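Phthiocerol/phenolphthiocerol synthesis polyketide synthase type I PpsC (Mycobacterium tuberculosis, PDB 5NJI) is a modular polyketide synthase of phthiocerol lipid synthesis, whose dehydratase domain, studied here, probably removes water from beta-hydroxyacyl intermediates to give enoyl chains. Local coordinates at residues 43-52 and 106-117; 273-284 and 296-307. The protein carries 1 engineered substitution. All blocks are in the same frame, centred on the assembly; numbering follows the deposited sequence.

Contact 1. Residues 43-52 and 106-117; sequences TRVWESELDP and VTPGTVLVTTLT
Trp46 and Leu116 lie side by side on the inner face of an antiparallel strand pair, 44-50 with 110-117. From CB, the Trp46 side chain leaves with CG beside the backbone N (chi1 -61°), and chi2 of -105° turns the six-membered ring toward Thr114 and Leu116. CE3 comes to 3.4 Å from Thr114 O and also touches Thr114 CG2; CZ3 reaches Leu116 CB at 3.6 Å, and CH2 touches the same methylene. Thr114 O and Leu116 CB meet the ring at its edge, near its plane, whereas Thr114 CG2 stands off the plane on the side away from Arg44 CG. That other face carries Arg44 CG, 3.4 Å above the plane and offset toward the rim, while NE1 bonds to Asp83, which also forms a salt bridge with Arg44.

Backbone bonds run in reciprocal pairs between Arg44 and Leu116, Trp46 and Thr114, and Ser48 and Leu112, for instance Trp46 N to Thr114 O at 2.8 Å (164° at the hydrogen). Leu50 N adds a bond to Thr110 O. Further along the same face, Ser48 OG packs 3.3 Å from Leu112 CB and bonds to Leu31 O, and Leu50 CD1 meets Leu112 CD2 at 4.1 Å. At the far end Pro52 CD rests 3.8 Å from Pro108 CD, within the type II turn 107-110.

The face of Val45, Glu47 and Glu49 is mixed, with Val45 beside Val113 and both glutamates exposed. The Trp46 face, turned toward helix 70-84 as expected of a hot-dog sheet, is largely buried, its polar groups paired with Asp83 and Leu31.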
loop_
_atom_site.group_PDB
_atom_site.type_symbol
_atom_site.label_atom_id
_atom_site.label_comp_id
_atom_site.label_asym_id
_atom_site.label_seq_id
_atom_site.Cartn_x
_atom_site.Cartn_y
_atom_site.Cartn_z
ATOM N N THR A 43 21.999 -10.161 9.853
ATOM C CA THR A 43 21.027 -9.317 9.168
ATOM C C THR A 43 20.887 -9.734 7.713
ATOM O O THR A 43 21.884 -9.966 7.024
ATOM C CB THR A 43 21.478 -7.869 9.293
ATOM O OG1 THR A 43 21.511 -7.532 10.677
ATOM C CG2 THR A 43 20.579 -6.893 8.532
ATOM N N ARG A 44 19.658 -9.866 7.243
ATOM C CA ARG A 44 19.458 -10.149 5.833
ATOM C C ARG A 44 19.352 -8.825 5.100
ATOM O O ARG A 44 18.795 -7.858 5.632
ATOM C CB ARG A 44 18.224 -11.015 5.595
ATOM C CG ARG A 44 18.199 -11.639 4.204
ATOM C CD ARG A 44 17.367 -12.919 4.179
ATOM N NE ARG A 44 17.148 -13.381 2.814
ATOM C CZ ARG A 44 18.041 -14.065 2.104
ATOM N NH1 ARG A 44 19.220 -14.377 2.630
ATOM N NH2 ARG A 44 17.756 -14.437 0.862
ATOM N N VAL A 45 19.938 -8.776 3.900
ATOM C CA VAL A 45 20.074 -7.549 3.119
ATOM C C VAL A 45 19.670 -7.851 1.681
ATOM O O VAL A 45 20.122 -8.845 1.105
ATOM C CB VAL A 45 21.518 -7.001 3.130
ATOM C CG1 VAL A 45 21.558 -5.646 2.427
ATOM C CG2 VAL A 45 22.075 -6.881 4.540
ATOM N N TRP A 46 18.850 -6.980 1.093
ATOM C CA TRP A 46 18.486 -7.088 -0.311
ATOM C C TRP A 46 18.788 -5.779 -1.024
ATOM O O TRP A 46 18.739 -4.703 -0.418
ATOM C CB TRP A 46 16.983 -7.370 -0.498
ATOM C CG TRP A 46 16.427 -8.635 0.099
ATOM C CD1 TRP A 46 16.087 -9.767 -0.581
ATOM C CD2 TRP A 46 16.093 -8.884 1.479
ATOM N NE1 TRP A 46 15.566 -10.703 0.279
ATOM C CE2 TRP A 46 15.559 -10.188 1.546
ATOM C CE3 TRP A 46 16.186 -8.135 2.656
ATOM C CZ2 TRP A 46 15.119 -10.757 2.743
ATOM C CZ3 TRP A 46 15.746 -8.710 3.852
ATOM C CH2 TRP A 46 15.227 -10.004 3.881
ATOM N N GLU A 47 19.063 -5.874 -2.322
ATOM C CA GLU A 47 19.176 -4.711 -3.192
ATOM C C GLU A 47 18.342 -4.921 -4.440
ATOM O O GLU A 47 18.385 -5.988 -5.062
ATOM C CB GLU A 47 20.624 -4.436 -3.620
ATOM C CG GLU A 47 21.525 -4.006 -2.489
ATOM C CD GLU A 47 22.922 -3.646 -2.995
ATOM O OE1 GLU A 47 23.121 -3.658 -4.233
ATOM O OE2 GLU A 47 23.809 -3.358 -2.162
ATOM N N SER A 48 17.610 -3.889 -4.833
ATOM C CA SER A 48 16.859 -3.946 -6.078
ATOM C C SER A 48 17.160 -2.696 -6.873
ATOM O O SER A 48 17.362 -1.625 -6.307
ATOM C CB SER A 48 15.347 -4.036 -5.861
ATOM O OG SER A 48 14.862 -2.875 -5.209
ATOM N N GLU A 49 17.180 -2.836 -8.190
ATOM C CA GLU A 49 17.376 -1.692 -9.065
ATOM C C GLU A 49 15.999 -1.218 -9.491
ATOM O O GLU A 49 15.237 -1.976 -10.099
ATOM C CB GLU A 49 18.238 -2.048 -10.273
ATOM C CG GLU A 49 19.627 -2.543 -9.895
ATOM C CD GLU A 49 20.450 -2.965 -11.099
ATOM O OE1 GLU A 49 20.528 -2.186 -12.073
ATOM O OE2 GLU A 49 21.014 -4.079 -11.071
ATOM N N LEU A 50 15.670 0.008 -9.130
ATOM C CA LEU A 50 14.421 0.636 -9.535
ATOM C C LEU A 50 14.704 1.698 -10.589
ATOM O O LEU A 50 15.774 2.306 -10.613
ATOM C CB LEU A 50 13.705 1.276 -8.348
ATOM C CG LEU A 50 13.434 0.401 -7.132
ATOM C CD1 LEU A 50 12.643 1.215 -6.119
ATOM C CD2 LEU A 50 12.706 -0.850 -7.540
ATOM N N ASP A 51 13.722 1.905 -11.457
ATOM C CA ASP A 51 13.773 2.847 -12.558
ATOM C C ASP A 51 12.333 3.231 -12.843
ATOM O O ASP A 51 11.425 2.422 -12.599
ATOM C CB ASP A 51 14.440 2.210 -13.795
ATOM C CG ASP A 51 14.692 3.198 -14.926
ATOM O OD1 ASP A 51 13.726 3.582 -15.628
ATOM O OD2 ASP A 51 15.866 3.586 -15.118
ATOM N N PRO A 52 12.072 4.448 -13.314
ATOM C CA PRO A 52 10.668 4.818 -13.564
ATOM C C PRO A 52 10.005 3.971 -14.627
ATOM O O PRO A 52 8.775 3.837 -14.601
ATOM C CB PRO A 52 10.745 6.296 -13.969
ATOM C CG PRO A 52 12.150 6.558 -14.264
ATOM C CD PRO A 52 12.976 5.599 -13.480
ATOM N N VAL A 106 11.607 8.112 -7.683
ATOM C CA VAL A 106 12.140 7.012 -8.469
ATOM C C VAL A 106 12.789 7.595 -9.718
ATOM O O VAL A 106 12.104 8.030 -10.650
ATOM C CB VAL A 106 11.057 5.999 -8.835
ATOM C CG1 VAL A 106 11.642 4.882 -9.655
ATOM C CG2 VAL A 106 10.430 5.441 -7.559
ATOM N N THR A 107 14.109 7.574 -9.741
ATOM C CA THR A 107 14.914 8.062 -10.844
ATOM C C THR A 107 15.738 6.923 -11.420
ATOM O O THR A 107 16.011 5.941 -10.726
ATOM C CB THR A 107 15.853 9.171 -10.361
ATOM O OG1 THR A 107 16.698 8.658 -9.334
ATOM C CG2 THR A 107 15.075 10.363 -9.813
ATOM N N PRO A 108 16.178 7.025 -12.678
ATOM C CA PRO A 108 17.064 5.991 -13.217
ATOM C C PRO A 108 18.245 5.738 -12.286
ATOM O O PRO A 108 18.824 6.663 -11.715
ATOM C CB PRO A 108 17.514 6.577 -14.562
ATOM C CG PRO A 108 16.391 7.475 -14.966
ATOM C CD PRO A 108 15.859 8.063 -13.677
ATOM N N GLY A 109 18.578 4.467 -12.116
ATOM C CA GLY A 109 19.691 4.078 -11.284
ATOM C C GLY A 109 19.417 4.067 -9.803
ATOM O O GLY A 109 20.356 3.926 -9.020
ATOM N N THR A 110 18.160 4.196 -9.387
ATOM C CA THR A 110 17.833 4.066 -7.972
ATOM C C THR A 110 18.091 2.645 -7.484
ATOM O O THR A 110 17.750 1.670 -8.154
ATOM C CB THR A 110 16.368 4.448 -7.740
ATOM O OG1 THR A 110 16.207 5.856 -7.961
ATOM C CG2 THR A 110 15.939 4.178 -6.299
ATOM N N VAL A 111 18.723 2.527 -6.316
ATOM C CA VAL A 111 18.987 1.226 -5.713
ATOM C C VAL A 111 18.326 1.204 -4.347
ATOM O O VAL A 111 18.681 1.992 -3.455
ATOM C CB VAL A 111 20.486 0.910 -5.616
ATOM C CG1 VAL A 111 20.691 -0.433 -4.907
ATOM C CG2 VAL A 111 21.055 0.871 -7.024
ATOM N N LEU A 112 17.364 0.302 -4.186
ATOM C CA LEU A 112 16.607 0.170 -2.958
ATOM C C LEU A 112 17.268 -0.911 -2.125
ATOM O O LEU A 112 17.515 -2.007 -2.629
ATOM C CB LEU A 112 15.155 -0.196 -3.258
ATOM C CG LEU A 112 14.167 0.006 -2.121
ATOM C CD1 LEU A 112 14.021 1.474 -1.850
ATOM C CD2 LEU A 112 12.827 -0.569 -2.481
ATOM N N VAL A 113 17.571 -0.596 -0.868
ATOM C CA VAL A 113 18.311 -1.481 0.019
ATOM C C VAL A 113 17.419 -1.800 1.209
ATOM O O VAL A 113 17.061 -0.901 1.974
ATOM C CB VAL A 113 19.634 -0.845 0.475
ATOM C CG1 VAL A 113 20.431 -1.816 1.357
ATOM C CG2 VAL A 113 20.447 -0.410 -0.753
ATOM N N THR A 114 17.087 -3.074 1.374
ATOM C CA THR A 114 16.197 -3.528 2.438
ATOM C C THR A 114 16.969 -4.405 3.418
ATOM O O THR A 114 17.845 -5.179 3.016
ATOM C CB THR A 114 15.019 -4.310 1.838
ATOM O OG1 THR A 114 14.335 -3.473 0.904
ATOM C CG2 THR A 114 14.032 -4.781 2.892
ATOM N N THR A 115 16.706 -4.235 4.706
ATOM C CA THR A 115 17.275 -5.113 5.722
ATOM C C THR A 115 16.179 -5.716 6.581
ATOM O O THR A 115 15.110 -5.131 6.764
ATOM C CB THR A 115 18.258 -4.398 6.640
ATOM O OG1 THR A 115 17.629 -3.273 7.267
ATOM C CG2 THR A 115 19.512 -3.951 5.880
ATOM N N LEU A 116 16.459 -6.901 7.104
ATOM C CA LEU A 116 15.541 -7.561 8.021
ATOM C C LEU A 116 16.330 -8.134 9.182
ATOM O O LEU A 116 17.329 -8.829 8.980
ATOM C CB LEU A 116 14.747 -8.672 7.332
ATOM C CG LEU A 116 13.697 -9.417 8.179
ATOM C CD1 LEU A 116 12.612 -9.956 7.296
ATOM C CD2 LEU A 116 14.324 -10.587 8.953
ATOM N N THR A 117 15.851 -7.873 10.385
ATOM C CA THR A 117 16.370 -8.504 11.587
ATOM C C THR A 117 15.198 -9.135 12.323
ATOM O O THR A 117 14.054 -8.724 12.152
ATOM C CB THR A 117 17.070 -7.501 12.499
ATOM O OG1 THR A 117 16.130 -6.516 12.959
ATOM C CG2 THR A 117 18.196 -6.802 11.752
#

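Contact 2. Residues 273-284 and 296-307; sequences YGDITRGVRAVG and EVVLTDANGQPL
Arg278 and Asp301 form the salt bridge of this contact: NH1 donates to OD2 at 2.9 Å, in the guanidinium plane and on the anti side of the carboxylate, with the two planes 52° apart. A water joins Arg278 NH2 to the same OD2. The other oxygen, Asp301 OD1, forms an Asx turn with Asn303 N and, from the opposite face of its plane, also takes Gln305 N, just past the type I turn 301-304.

Among backbone bonds, Thr300 O accepts from Val280 N (2.9 Å) and, at a longer 3.3 Å, from Arg281 N, making a classic beta bulge. Beyond it the hairpin is regular, with Val283 and Val298 paired reciprocally. Tyr273 N gives Leu307 O a nearly straight bond of 2.8 Å (174°).

Apolar contact centres on two leucines. Leu299 CD2 meets Ile276 CB at 3.8 Å and CD1 touches Ala282 CB; Leu307 CB touches Ile276 CG2. The ends of Leu307 meet more polar surroundings, CD1 against the Gly279 backbone and CD2 beside the Arg278 guanidinium.

Strand 205-209 continues the sheet beyond 281-284, strand 306-317 flanks 296-300 on its other side, and Met228 of helix 226-234 packs on Ile276 and Leu299.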
loop_
_atom_site.group_PDB
_atom_site.type_symbol
_atom_site.label_atom_id
_atom_site.label_comp_id
_atom_site.label_asym_id
_atom_site.label_seq_id
_atom_site.Cartn_x
_atom_site.Cartn_y
_atom_site.Cartn_z
ATOM N N TYR A 273 -5.362 -11.810 3.847
ATOM C CA TYR A 273 -5.936 -13.132 4.032
ATOM C C TYR A 273 -5.955 -13.960 2.768
ATOM O O TYR A 273 -6.215 -15.168 2.844
ATOM C CB TYR A 273 -7.365 -13.010 4.585
ATOM C CG TYR A 273 -7.438 -12.245 5.884
ATOM C CD1 TYR A 273 -6.793 -12.699 7.029
ATOM C CD2 TYR A 273 -8.174 -11.066 5.981
ATOM C CE1 TYR A 273 -6.851 -11.984 8.210
ATOM C CE2 TYR A 273 -8.223 -10.353 7.140
ATOM C CZ TYR A 273 -7.596 -10.818 8.262
ATOM O OH TYR A 273 -7.706 -10.060 9.407
ATOM N N GLY A 274 -5.727 -13.349 1.616
ATOM C CA GLY A 274 -5.662 -14.059 0.361
ATOM C C GLY A 274 -5.086 -13.165 -0.714
ATOM O O GLY A 274 -4.514 -12.115 -0.425
ATOM N N ASP A 275 -5.252 -13.598 -1.960
ATOM C CA ASP A 275 -4.752 -12.866 -3.119
ATOM C C ASP A 275 -5.628 -11.640 -3.356
ATOM O O ASP A 275 -6.768 -11.759 -3.825
ATOM C CB ASP A 275 -4.725 -13.788 -4.336
ATOM C CG ASP A 275 -4.271 -13.085 -5.606
ATOM O OD1 ASP A 275 -4.019 -11.861 -5.584
ATOM O OD2 ASP A 275 -4.157 -13.764 -6.648
ATOM N N ILE A 276 -5.102 -10.448 -3.039
ATOM C CA ILE A 276 -5.941 -9.260 -3.089
ATOM C C ILE A 276 -6.289 -8.838 -4.511
ATOM O O ILE A 276 -7.204 -8.025 -4.691
ATOM C CB ILE A 276 -5.315 -8.102 -2.275
ATOM C CG1 ILE A 276 -4.034 -7.577 -2.885
ATOM C CG2 ILE A 276 -5.029 -8.547 -0.838
ATOM C CD1 ILE A 276 -3.675 -6.160 -2.373
ATOM N N THR A 277 -5.643 -9.406 -5.535
ATOM C CA THR A 277 -6.059 -9.084 -6.895
ATOM C C THR A 277 -7.428 -9.652 -7.225
ATOM O O THR A 277 -7.988 -9.274 -8.257
ATOM C CB THR A 277 -5.071 -9.584 -7.961
ATOM O OG1 THR A 277 -4.999 -11.011 -7.962
ATOM C CG2 THR A 277 -3.679 -8.995 -7.752
ATOM N N ARG A 278 -7.975 -10.529 -6.374
ATOM C CA ARG A 278 -9.359 -10.972 -6.506
ATOM C C ARG A 278 -10.346 -9.995 -5.891
ATOM O O ARG A 278 -11.551 -10.271 -5.875
ATOM C CB ARG A 278 -9.538 -12.352 -5.860
ATOM C CG ARG A 278 -8.733 -13.468 -6.533
ATOM C CD ARG A 278 -9.160 -14.878 -6.075
ATOM N NE ARG A 278 -8.788 -15.192 -4.691
ATOM C CZ ARG A 278 -9.620 -15.156 -3.645
ATOM N NH1 ARG A 278 -10.893 -14.815 -3.799
ATOM N NH2 ARG A 278 -9.181 -15.464 -2.429
ATOM N N GLY A 279 -9.880 -8.879 -5.338
ATOM C CA GLY A 279 -10.790 -7.962 -4.690
ATOM C C GLY A 279 -11.653 -7.229 -5.694
ATOM O O GLY A 279 -11.181 -6.775 -6.736
ATOM N N VAL A 280 -12.934 -7.085 -5.352
ATOM C CA VAL A 280 -13.894 -6.375 -6.190
ATOM C C VAL A 280 -14.627 -5.268 -5.452
ATOM O O VAL A 280 -15.239 -4.406 -6.105
ATOM C CB VAL A 280 -14.918 -7.348 -6.823
ATOM C CG1 VAL A 280 -14.211 -8.354 -7.686
ATOM C CG2 VAL A 280 -15.719 -8.059 -5.771
ATOM N N ARG A 281 -14.600 -5.232 -4.121
ATOM C CA ARG A 281 -15.290 -4.209 -3.355
ATOM C C ARG A 281 -14.362 -3.705 -2.265
ATOM O O ARG A 281 -13.735 -4.507 -1.561
ATOM C CB ARG A 281 -16.577 -4.742 -2.700
ATOM C CG ARG A 281 -17.621 -5.306 -3.664
ATOM C CD ARG A 281 -18.289 -4.236 -4.514
ATOM N NE ARG A 281 -18.918 -3.196 -3.707
ATOM C CZ ARG A 281 -19.480 -2.097 -4.203
ATOM N NH1 ARG A 281 -19.496 -1.885 -5.512
ATOM N NH2 ARG A 281 -20.028 -1.207 -3.387
ATOM N N ALA A 282 -14.268 -2.383 -2.133
ATOM C CA ALA A 282 -13.521 -1.761 -1.056
ATOM C C ALA A 282 -14.433 -0.820 -0.291
ATOM O O ALA A 282 -15.230 -0.087 -0.891
ATOM C CB ALA A 282 -12.307 -1.001 -1.604
ATOM N N VAL A 283 -14.329 -0.855 1.036
ATOM C CA VAL A 283 -15.093 0.016 1.917
ATOM C C VAL A 283 -14.091 0.765 2.795
ATOM O O VAL A 283 -13.226 0.143 3.422
ATOM C CB VAL A 283 -16.102 -0.776 2.763
ATOM C CG1 VAL A 283 -16.923 0.164 3.625
ATOM C CG2 VAL A 283 -16.994 -1.610 1.861
ATOM N N GLY A 284 -14.176 2.086 2.794
ATOM C CA GLY A 284 -13.231 2.914 3.526
ATOM C C GLY A 284 -13.934 3.944 4.383
ATOM O O GLY A 284 -14.930 4.540 3.968
ATOM N N GLU A 296 -9.545 3.529 7.699
ATOM C CA GLU A 296 -9.646 2.083 7.807
ATOM C C GLU A 296 -10.239 1.615 6.487
ATOM O O GLU A 296 -11.164 2.255 5.984
ATOM C CB GLU A 296 -10.538 1.666 8.996
ATOM C CG GLU A 296 -10.453 0.208 9.395
ATOM C CD GLU A 296 -11.365 -0.687 8.575
ATOM O OE1 GLU A 296 -12.367 -0.179 8.027
ATOM O OE2 GLU A 296 -11.080 -1.901 8.485
ATOM N N VAL A 297 -9.685 0.548 5.896
ATOM C CA VAL A 297 -10.202 0.020 4.630
ATOM C C VAL A 297 -10.305 -1.500 4.684
ATOM O O VAL A 297 -9.449 -2.180 5.257
ATOM C CB VAL A 297 -9.358 0.450 3.409
ATOM C CG1 VAL A 297 -9.166 1.972 3.365
ATOM C CG2 VAL A 297 -8.024 -0.223 3.392
ATOM N N VAL A 298 -11.352 -2.035 4.050
ATOM C CA VAL A 298 -11.533 -3.475 3.880
ATOM C C VAL A 298 -11.796 -3.757 2.411
ATOM O O VAL A 298 -12.669 -3.124 1.801
ATOM C CB VAL A 298 -12.701 -4.005 4.731
ATOM C CG1 VAL A 298 -12.910 -5.502 4.509
ATOM C CG2 VAL A 298 -12.452 -3.696 6.204
ATOM N N LEU A 299 -11.053 -4.710 1.854
ATOM C CA LEU A 299 -11.224 -5.179 0.489
ATOM C C LEU A 299 -11.732 -6.607 0.518
ATOM O O LEU A 299 -11.137 -7.459 1.185
ATOM C CB LEU A 299 -9.893 -5.128 -0.269
ATOM C CG LEU A 299 -9.864 -5.610 -1.711
ATOM C CD1 LEU A 299 -10.509 -4.585 -2.619
ATOM C CD2 LEU A 299 -8.405 -5.856 -2.119
ATOM N N THR A 300 -12.837 -6.862 -0.193
ATOM C CA THR A 300 -13.470 -8.176 -0.241
ATOM C C THR A 300 -13.539 -8.719 -1.662
ATOM O O THR A 300 -13.574 -7.966 -2.637
ATOM C CB THR A 300 -14.895 -8.091 0.312
ATOM O OG1 THR A 300 -15.552 -6.968 -0.272
ATOM C CG2 THR A 300 -14.871 -7.932 1.807
ATOM N N ASP A 301 -13.623 -10.047 -1.766
ATOM C CA ASP A 301 -13.817 -10.679 -3.061
ATOM C C ASP A 301 -15.307 -10.762 -3.398
ATOM O O ASP A 301 -16.164 -10.242 -2.682
ATOM C CB ASP A 301 -13.132 -12.048 -3.119
ATOM C CG ASP A 301 -13.769 -13.105 -2.226
ATOM O OD1 ASP A 301 -14.912 -12.938 -1.726
ATOM O OD2 ASP A 301 -13.088 -14.149 -2.075
ATOM N N ALA A 302 -15.600 -11.355 -4.557
ATOM C CA ALA A 302 -16.964 -11.388 -5.068
ATOM C C ALA A 302 -17.901 -12.185 -4.179
ATOM O O ALA A 302 -19.117 -12.032 -4.313
ATOM C CB ALA A 302 -16.984 -11.965 -6.485
ATOM N N ASN A 303 -17.370 -13.024 -3.288
ATOM C CA ASN A 303 -18.177 -13.780 -2.333
ATOM C C ASN A 303 -18.164 -13.168 -0.939
ATOM O O ASN A 303 -18.515 -13.842 0.042
ATOM C CB ASN A 303 -17.688 -15.227 -2.274
ATOM C CG ASN A 303 -17.820 -15.929 -3.593
ATOM O OD1 ASN A 303 -16.879 -16.559 -4.080
ATOM N ND2 ASN A 303 -18.997 -15.824 -4.188
ATOM N N GLY A 304 -17.771 -11.902 -0.819
ATOM C CA GLY A 304 -17.780 -11.240 0.460
ATOM C C GLY A 304 -16.663 -11.620 1.398
ATOM O O GLY A 304 -16.723 -11.247 2.568
ATOM N N GLN A 305 -15.614 -12.315 0.914
ATOM C CA GLN A 305 -14.526 -12.717 1.806
ATOM C C GLN A 305 -13.509 -11.583 1.942
ATOM O O GLN A 305 -13.037 -11.062 0.926
ATOM C CB GLN A 305 -13.830 -13.961 1.287
ATOM C CG GLN A 305 -14.764 -15.140 1.039
ATOM C CD GLN A 305 -15.545 -15.524 2.288
ATOM O OE1 GLN A 305 -14.976 -15.991 3.286
ATOM N NE2 GLN A 305 -16.850 -15.282 2.254
ATOM N N PRO A 306 -13.176 -11.154 3.154
ATOM C CA PRO A 306 -12.128 -10.134 3.309
ATOM C C PRO A 306 -10.786 -10.663 2.839
ATOM O O PRO A 306 -10.355 -11.751 3.219
ATOM C CB PRO A 306 -12.132 -9.842 4.815
ATOM C CG PRO A 306 -13.459 -10.312 5.298
ATOM C CD PRO A 306 -13.829 -11.465 4.437
ATOM N N LEU A 307 -10.134 -9.879 1.991
ATOM C CA LEU A 307 -8.819 -10.206 1.481
ATOM C C LEU A 307 -7.748 -9.335 2.095
ATOM O O LEU A 307 -6.627 -9.794 2.309
ATOM C CB LEU A 307 -8.780 -10.019 -0.042
ATOM C CG LEU A 307 -9.814 -10.798 -0.847
ATOM C CD1 LEU A 307 -9.765 -10.370 -2.310
ATOM C CD2 LEU A 307 -9.546 -12.282 -0.714
HETATM O O HOH W 1 -13.557 -11.842 -6.587
HETATM O O HOH W 2 -11.164 -15.624 -0.453
HETATM O O HOH W 3 -15.125 -4.579 1.247
HETATM O O HOH W 4 -14.198 -0.471 6.121
#

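Contact 1 comes first along the chain and closes before contact 2 opens. Their centres are 29 Å apart, on opposite sides of the chain's centre, and their nearest atoms are about 17 Å from each other. Successive antiparallel pairings link the two, with strands 122-130, 136-146, 93-100 and 262-272 lying between strand 110-118 and strand 306-317. Helix 70-84 packs against contact 1 and helix 226-234 against contact 2. Neither Val106 nor Val297 touches the bound dodec-2-enoyl-CoA: the side chain of Val106 is about 10 Å from it and that of Val297 about 8 Å. The arrangement is consistent with a double hot-dog fold, contact 1 belonging to one half and contact 2 to the other.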